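Local structure of putative ribose operon repressor (3EGC) at residues 24-27 against 28-32; 95-99 against 100-104; 238-241 against 242-246; 224-227 against 228-232. The protein probably acts as a DNA-binding transcriptional repressor of the LacI family, with a sugar-binding domain of the periplasmic-binding-protein type. All coordinates share one frame; numbering follows the deposited sequence.

Contacts 1 and 3 belong together. Helix 21-36 and the start of helix 241-257 touch, and Glu25 probably hydrogen-bonds to Thr241. Contact 1 is the most buried of the four and is held by regular helical backbone bonds. Contact 3 is partly buried and is a proline-led helix start with charged residues on its outer side. Contact 2, a turn between strands 90-93 and 103-107, and contact 4, a 3-10 turn, lie on opposite sides of the chain's centre, about 35 Å apart between centres. Contact 2 is apolar with a water, and contact 4 is aromatic. Contacts 1, 3 and 4 all reach the second subunit.

Contact 1 (24-27 against 28-32); sequences AEVA and SGVES
Val30 has CG1 anti to its backbone N (chi1 166°), which leaves CG2 beside that N and against the preceding turn of helix. There CG2 lies 3.2 Å from Val26 O. Val26 has nearly the same first torsion, and its CG1 comes within 4.3 Å of Val30 CG2. The two valines thus touch one turn apart. Val26 O is also the acceptor for Val30 N, at 2.9 Å. Glu31 N to Ala27 O is the shortest of the four backbone bonds, at 2.8 Å. Gly29 N to Glu25 O is longer, at 3.2 Å, but close to straight at the hydrogen (164°). Ser28 N bonds to Ala24 O at 3.0 Å.

These i to i+4 bonds are those of a regular alpha helix. The segment is the middle of helix 21-36, the helical part of the beta-alpha-beta unit made with strands 10-15 and 40-45. This is the parallel alpha/beta architecture of periplasmic-binding-protein domains.

Ser28 CB sits 3.4 Å from Glu25 O. Ser28 OG hydrogen-bonds to Glu19 of the second subunit. Ala24 packs on Ala24 of the same neighbour, and Glu31 lies on its Ala44. The carboxylate of Glu25 instead meets Thr241 of its own chain, while Arg242 is a long, weak ionic partner.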
# COMPACT_ATOMS: atom_id res chain seq x y z
N ALA A 24 2.22 5.29 -0.27
CA ALA A 24 2.27 4.74 -1.60
C ALA A 24 1.37 5.49 -2.61
O ALA A 24 1.74 5.69 -3.78
CB ALA A 24 1.88 3.19 -1.59
N GLU A 25 0.16 5.80 -2.18
CA GLU A 25 -0.75 6.59 -3.04
C GLU A 25 -0.29 8.08 -3.17
O GLU A 25 -0.49 8.68 -4.21
CB GLU A 25 -2.18 6.52 -2.51
CG GLU A 25 -2.87 5.15 -2.58
CD GLU A 25 -4.28 5.20 -1.92
OE1 GLU A 25 -4.74 6.27 -1.43
OE2 GLU A 25 -4.99 4.21 -1.92
N VAL A 26 0.30 8.66 -2.12
CA VAL A 26 0.89 10.02 -2.24
C VAL A 26 2.09 10.02 -3.22
O VAL A 26 2.24 10.92 -4.04
CB VAL A 26 1.43 10.56 -0.86
CG1 VAL A 26 2.30 11.80 -1.08
CG2 VAL A 26 0.21 10.87 0.15
N ALA A 27 2.92 8.97 -3.11
CA ALA A 27 4.07 8.80 -3.97
C ALA A 27 3.64 8.69 -5.45
O ALA A 27 4.31 9.28 -6.34
CB ALA A 27 4.86 7.53 -3.56
N SER A 28 2.58 7.91 -5.67
CA SER A 28 1.94 7.76 -7.00
C SER A 28 1.55 9.15 -7.58
O SER A 28 1.92 9.48 -8.68
CB SER A 28 0.68 6.88 -6.85
OG SER A 28 0.03 6.83 -8.05
N GLY A 29 0.86 9.97 -6.80
CA GLY A 29 0.50 11.35 -7.23
C GLY A 29 1.72 12.23 -7.54
O GLY A 29 1.73 13.02 -8.56
N VAL A 30 2.74 12.14 -6.66
CA VAL A 30 3.99 12.86 -6.87
C VAL A 30 4.71 12.42 -8.21
O VAL A 30 5.12 13.25 -9.01
CB VAL A 30 4.99 12.56 -5.75
CG1 VAL A 30 6.34 13.03 -6.17
CG2 VAL A 30 4.56 13.12 -4.44
N GLU A 31 4.81 11.11 -8.42
CA GLU A 31 5.49 10.57 -9.58
C GLU A 31 4.77 10.90 -10.88
O GLU A 31 5.39 11.17 -11.88
CB GLU A 31 5.65 9.03 -9.45
CG GLU A 31 6.58 8.42 -10.47
CD GLU A 31 5.85 7.99 -11.74
OE1 GLU A 31 6.57 7.77 -12.70
OE2 GLU A 31 4.61 7.89 -11.78
N SER A 32 3.45 10.89 -10.85
CA SER A 32 2.65 11.19 -12.01
C SER A 32 2.78 12.68 -12.39
O SER A 32 2.92 13.06 -13.56
CB SER A 32 1.21 10.84 -11.65
OG SER A 32 0.37 10.87 -12.76

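Contact 2 (95-99 against 100-104); sequences RELRI and PGCGA
Ile99 and Cys102 make the tight part of this contact. Cys102 N donates to Ile99 O at 3.0 Å, and the sulfur also turns toward Ile99. Cys102 SG lies beside its own backbone N (chi1 -57°), which brings it 3.6 Å from Ile99 CB. Ile99 CG2 packs 3.7 Å from Pro100 CD. On the inner side, Leu97 CD2 touches Cys102 CB at 4.2 Å. Leu97 also rests on Ile90, Ala92 and Leu80, and Cys102 on Ile90, so this side joins the buried interior.

The chain from Ile99 to Cys102 is a type II beta turn. Pro100 and Gly101 hold its two central positions. Gly101 has a positive phi of 86°, where a CB would press on the carbonyl oxygen before it. The turn lies in the connection from strand 90-93 to strand 103-107, two neighbouring parallel strands of the sheet.

Away from the turn the two arms are held more loosely. Glu96 CB and Ala104 CB are 4.4 Å apart. Nearer the turn, a water lies between Leu97 N and Gly103 O. Its 2.5 Å distance from Leu97 N is doubtfully short, and its bond to Gly103 O is weak. The outer side is open to solvent: Pro100, Gly101 and Arg98 are exposed.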
# COMPACT_ATOMS: atom_id res chain seq x y z
N ARG A 95 2.18 15.94 7.30
CA ARG A 95 2.54 16.63 8.54
C ARG A 95 3.37 17.86 8.16
O ARG A 95 4.25 17.75 7.32
CB ARG A 95 3.38 15.74 9.50
CG ARG A 95 2.57 14.72 10.27
CD ARG A 95 2.88 13.31 9.90
NE ARG A 95 4.10 12.81 10.53
CZ ARG A 95 4.37 11.54 10.82
NH1 ARG A 95 3.51 10.57 10.56
NH2 ARG A 95 5.53 11.25 11.36
N GLU A 96 3.09 19.00 8.79
CA GLU A 96 3.80 20.23 8.47
C GLU A 96 5.19 20.24 9.12
O GLU A 96 5.46 19.49 10.08
CB GLU A 96 2.99 21.45 8.93
CG GLU A 96 2.94 21.52 10.41
CD GLU A 96 1.99 22.57 10.94
OE1 GLU A 96 1.97 23.00 11.97
OE2 GLU A 96 1.16 23.12 10.42
N LEU A 97 6.07 21.09 8.62
CA LEU A 97 7.41 21.23 9.16
C LEU A 97 7.52 22.38 10.15
O LEU A 97 8.17 22.24 11.20
CB LEU A 97 8.40 21.46 8.04
CG LEU A 97 9.27 20.31 7.54
CD1 LEU A 97 8.87 19.01 8.19
CD2 LEU A 97 9.27 20.25 5.99
N ARG A 98 6.88 23.50 9.85
CA ARG A 98 7.00 24.69 10.70
C ARG A 98 8.41 25.20 10.58
O ARG A 98 9.07 25.46 11.56
CB ARG A 98 6.71 24.34 12.16
CG ARG A 98 5.22 24.24 12.43
CD ARG A 98 4.92 23.40 13.61
NE ARG A 98 5.66 23.79 14.80
CZ ARG A 98 5.98 22.94 15.77
NH1 ARG A 98 6.68 23.36 16.82
NH2 ARG A 98 5.58 21.68 15.69
N ILE A 99 8.87 25.31 9.35
CA ILE A 99 10.12 25.94 9.06
C ILE A 99 9.80 26.95 8.01
O ILE A 99 9.22 26.60 6.99
CB ILE A 99 11.09 24.94 8.42
CG1 ILE A 99 11.30 23.72 9.33
CG2 ILE A 99 12.40 25.62 8.05
CD1 ILE A 99 12.49 23.82 10.23
N PRO A 100 10.18 28.21 8.25
CA PRO A 100 9.98 29.29 7.30
C PRO A 100 10.45 28.92 5.91
O PRO A 100 11.52 28.38 5.77
CB PRO A 100 10.87 30.40 7.86
CG PRO A 100 10.79 30.20 9.31
CD PRO A 100 10.84 28.70 9.48
N GLY A 101 9.64 29.20 4.90
CA GLY A 101 9.95 28.89 3.53
C GLY A 101 9.57 27.50 3.05
O GLY A 101 9.61 27.26 1.86
N CYS A 102 9.26 26.59 3.97
CA CYS A 102 8.78 25.25 3.55
C CYS A 102 7.29 25.18 3.29
O CYS A 102 6.49 25.42 4.19
CB CYS A 102 9.12 24.21 4.62
SG CYS A 102 10.83 24.22 4.91
N GLY A 103 6.90 24.80 2.08
CA GLY A 103 5.50 24.51 1.79
C GLY A 103 5.00 23.27 2.51
O GLY A 103 5.77 22.42 2.97
N ALA A 104 3.68 23.19 2.60
CA ALA A 104 3.01 22.05 3.15
C ALA A 104 1.70 21.79 2.37
O ALA A 104 0.99 22.73 1.97
CB ALA A 104 2.76 22.31 4.58
O HOH W 1 5.84 22.13 6.33

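Contact 3 (238-241 against 242-246); sequences EQPT and RRIGQ
Pro240 O takes the backbone N-H of Ile244 almost head-on: the C=O...N angle is 170° and the bond is 2.8 Å long. Pro240 is the N-cap of helix 241-257 and also the centre of an inverse gamma turn, closed by a weak bond from Thr241 N to Gln239 O. The next helical bond, Gly245 N to Thr241 O, is longer at 3.2 Å.

The proline ring lies over the first turn. Its CB meets Arg243 CB at 4.0 Å, and its CG meets Ile244 CG1 at 4.2 Å, the two side chains crossing obliquely. Ile244 CG1 lies beside its own backbone N (chi1 -66°), which also sets it 3.2 Å from Pro240 O. Leu267 of strand 264-272 touches both Pro240 and Ile244, and Ser107 of strand 103-107 does so too.

Thr241 OG1 is placed between the backbone N and the carbonyl carbon (chi1 53°), which puts it 2.9 Å from Arg242 N. It lies over one face of the Arg242 guanidinium and probably hydrogen-bonds to Glu25. Arg242 forms a salt bridge with Glu19 of the second subunit, and Arg243 pairs with Glu247.

Pro240 and Ile244 thus face the sheet, while Arg242 reaches the second subunit. The N-terminal end of helix 241-257 would probably favour the negative charge of the Glu25 carboxylate.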
# COMPACT_ATOMS: atom_id res chain seq x y z
N GLU A 238 -12.32 9.75 3.82
CA GLU A 238 -11.40 9.56 2.73
C GLU A 238 -10.49 10.75 2.60
O GLU A 238 -10.94 11.88 2.59
CB GLU A 238 -12.16 9.31 1.42
CG GLU A 238 -11.26 9.13 0.21
CD GLU A 238 -12.06 8.97 -1.04
OE1 GLU A 238 -12.15 9.95 -1.84
OE2 GLU A 238 -12.61 7.85 -1.22
N GLN A 239 -9.19 10.46 2.49
CA GLN A 239 -8.20 11.50 2.24
C GLN A 239 -7.91 11.52 0.75
O GLN A 239 -7.87 10.45 0.15
CB GLN A 239 -6.94 11.25 3.05
CG GLN A 239 -7.16 11.42 4.51
CD GLN A 239 -5.83 11.50 5.27
OE1 GLN A 239 -5.23 12.57 5.39
NE2 GLN A 239 -5.35 10.34 5.76
N PRO A 240 -7.68 12.73 0.16
CA PRO A 240 -7.29 12.84 -1.26
C PRO A 240 -5.78 12.52 -1.48
O PRO A 240 -4.99 13.37 -1.91
CB PRO A 240 -7.60 14.32 -1.57
CG PRO A 240 -7.27 15.02 -0.27
CD PRO A 240 -7.55 14.02 0.85
N THR A 241 -5.41 11.29 -1.21
CA THR A 241 -3.97 10.92 -1.20
C THR A 241 -3.21 11.23 -2.45
O THR A 241 -2.13 11.81 -2.39
CB THR A 241 -3.78 9.41 -0.94
OG1 THR A 241 -4.58 8.64 -1.89
CG2 THR A 241 -4.22 9.07 0.42
N ARG A 242 -3.76 10.86 -3.59
CA ARG A 242 -3.13 11.19 -4.86
C ARG A 242 -2.97 12.68 -5.12
O ARG A 242 -1.92 13.12 -5.56
CB ARG A 242 -3.89 10.48 -6.02
CG ARG A 242 -3.33 9.07 -6.26
CD ARG A 242 -4.37 8.13 -6.96
NE ARG A 242 -5.49 7.83 -6.06
CZ ARG A 242 -5.84 6.61 -5.64
NH1 ARG A 242 -5.20 5.52 -6.07
NH2 ARG A 242 -6.88 6.49 -4.80
N ARG A 243 -4.02 13.44 -4.86
CA ARG A 243 -4.01 14.89 -5.00
C ARG A 243 -3.02 15.54 -4.05
O ARG A 243 -2.43 16.51 -4.38
CB ARG A 243 -5.43 15.45 -4.78
CG ARG A 243 -5.58 16.97 -5.04
CD ARG A 243 -5.71 17.25 -6.51
NE ARG A 243 -5.63 18.68 -6.79
CZ ARG A 243 -6.68 19.46 -7.10
NH1 ARG A 243 -7.90 18.93 -7.19
NH2 ARG A 243 -6.49 20.75 -7.33
N ILE A 244 -2.84 14.98 -2.86
CA ILE A 244 -1.81 15.48 -1.97
C ILE A 244 -0.43 15.38 -2.62
O ILE A 244 0.34 16.34 -2.64
CB ILE A 244 -1.83 14.71 -0.57
CG1 ILE A 244 -3.14 15.02 0.16
CG2 ILE A 244 -0.58 15.05 0.24
CD1 ILE A 244 -3.44 14.11 1.43
N GLY A 245 -0.11 14.21 -3.16
CA GLY A 245 1.16 14.04 -3.90
C GLY A 245 1.32 14.95 -5.14
O GLY A 245 2.38 15.56 -5.35
N GLN A 246 0.29 14.99 -6.00
CA GLN A 246 0.28 15.86 -7.21
C GLN A 246 0.52 17.36 -6.91
O GLN A 246 1.40 18.00 -7.55
CB GLN A 246 -1.05 15.65 -7.97
CG GLN A 246 -1.33 16.60 -9.11
CD GLN A 246 -2.73 16.37 -9.79
OE1 GLN A 246 -3.74 16.84 -9.31
NE2 GLN A 246 -2.76 15.62 -10.90

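Contact 4 (224-227 against 228-232)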
# COMPACT_ATOMS: atom_id res chain seq x y z
N LEU A 224 -10.31 2.35 2.78
CA LEU A 224 -9.83 1.09 2.30
C LEU A 224 -11.04 0.19 1.96
O LEU A 224 -11.97 0.11 2.74
CB LEU A 224 -8.99 0.45 3.41
CG LEU A 224 -7.52 0.86 3.78
CD1 LEU A 224 -6.52 0.12 2.94
CD2 LEU A 224 -7.26 2.39 3.61
N PRO A 225 -11.01 -0.48 0.80
CA PRO A 225 -12.08 -1.41 0.39
C PRO A 225 -12.54 -2.39 1.48
O PRO A 225 -13.72 -2.54 1.67
CB PRO A 225 -11.47 -2.16 -0.83
CG PRO A 225 -10.51 -1.01 -1.47
CD PRO A 225 -9.92 -0.37 -0.19
N TRP A 226 -11.64 -3.00 2.22
CA TRP A 226 -12.06 -3.91 3.27
C TRP A 226 -13.03 -3.32 4.29
O TRP A 226 -13.87 -4.00 4.78
CB TRP A 226 -10.88 -4.62 3.93
CG TRP A 226 -10.02 -3.76 4.79
CD1 TRP A 226 -8.83 -3.15 4.44
CD2 TRP A 226 -10.27 -3.39 6.17
NE1 TRP A 226 -8.35 -2.43 5.50
CE2 TRP A 226 -9.19 -2.56 6.58
CE3 TRP A 226 -11.25 -3.74 7.11
CZ2 TRP A 226 -9.07 -2.07 7.86
CZ3 TRP A 226 -11.14 -3.25 8.41
CH2 TRP A 226 -10.07 -2.39 8.77
N MET A 227 -12.95 -2.01 4.54
CA MET A 227 -13.88 -1.37 5.48
C MET A 227 -15.34 -1.49 5.06
O MET A 227 -16.26 -1.47 5.90
CB MET A 227 -13.53 0.09 5.71
CG MET A 227 -12.25 0.29 6.65
SD MET A 227 -11.57 1.92 6.43
CE MET A 227 -10.01 1.55 7.30
N ALA A 228 -15.56 -1.62 3.76
CA ALA A 228 -16.92 -1.81 3.30
C ALA A 228 -17.41 -3.27 3.36
O ALA A 228 -18.55 -3.54 3.02
CB ALA A 228 -17.11 -1.19 1.90
N PHE A 229 -16.57 -4.21 3.81
CA PHE A 229 -17.04 -5.63 3.82
C PHE A 229 -17.62 -5.93 5.17
O PHE A 229 -18.25 -6.94 5.36
CB PHE A 229 -15.92 -6.66 3.58
CG PHE A 229 -15.12 -6.42 2.33
CD1 PHE A 229 -15.67 -5.78 1.25
CD2 PHE A 229 -13.82 -6.86 2.24
CE1 PHE A 229 -14.88 -5.56 0.05
CE2 PHE A 229 -13.04 -6.64 1.12
CZ PHE A 229 -13.56 -6.00 0.00
N LEU A 230 -17.39 -5.02 6.12
CA LEU A 230 -17.81 -5.24 7.50
C LEU A 230 -19.31 -4.98 7.66
O LEU A 230 -19.93 -4.25 6.87
CB LEU A 230 -17.04 -4.31 8.43
CG LEU A 230 -15.78 -4.77 9.18
CD1 LEU A 230 -15.21 -6.11 8.70
CD2 LEU A 230 -14.72 -3.67 9.16
N ASP A 231 -19.89 -5.57 8.68
CA ASP A 231 -21.30 -5.36 8.95
C ASP A 231 -21.47 -4.76 10.34
O ASP A 231 -21.30 -5.46 11.35
CB ASP A 231 -22.04 -6.71 8.88
CG ASP A 231 -23.51 -6.56 9.27
OD1 ASP A 231 -23.89 -7.16 10.32
OD2 ASP A 231 -24.24 -5.80 8.57
N PRO A 232 -21.81 -3.46 10.41
CA PRO A 232 -22.07 -2.62 9.26
C PRO A 232 -20.77 -2.17 8.59
O PRO A 232 -19.67 -2.40 9.14
CB PRO A 232 -22.78 -1.42 9.89
CG PRO A 232 -22.19 -1.33 11.22
CD PRO A 232 -22.04 -2.71 11.67
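Residues 225-228 wind as a short 3-10 turn, in which Ala228 N bonds to Pro225 O and Phe229 N to Trp226 O, each at 2.9 Å. The Phe229 ring folds back over this turn. Its CG lies beside its own backbone N (chi1 -54°), which lays one ring face on the backbone. Trp226 CA makes a CH-pi contact there, 3.9 Å from the centroid of the Phe229 ring and 25° off its normal. Pro225 O covers the same face, 3.6 Å above its plane and toward the rim. Trp226 CB adds a contact to Phe229 CD2 at 4.1 Å.

The indole of Trp226 lies side by side with Leu230, pointing the same way. Leu230 CD2 meets the ring edge, near its plane, 3.7 Å from Trp226 CZ3. One indole face also carries Met227 CG, 3.9 Å above the ring plane. Trp226 further touches Thr198 of helix 195-208, and Leu230 touches Tyr212.

The aromatic pair continues across the dimer. Trp226 stacks on Trp226 of the second subunit, and Phe229 meets that same tryptophan edge-to-face. Pro225 and Phe229 also pack on Glu199 of the second subunit. The arrangement is that of a 3-10 turn in the loop between strands 217-221 and 236-238, serving as an aromatic patch of the dimer interface.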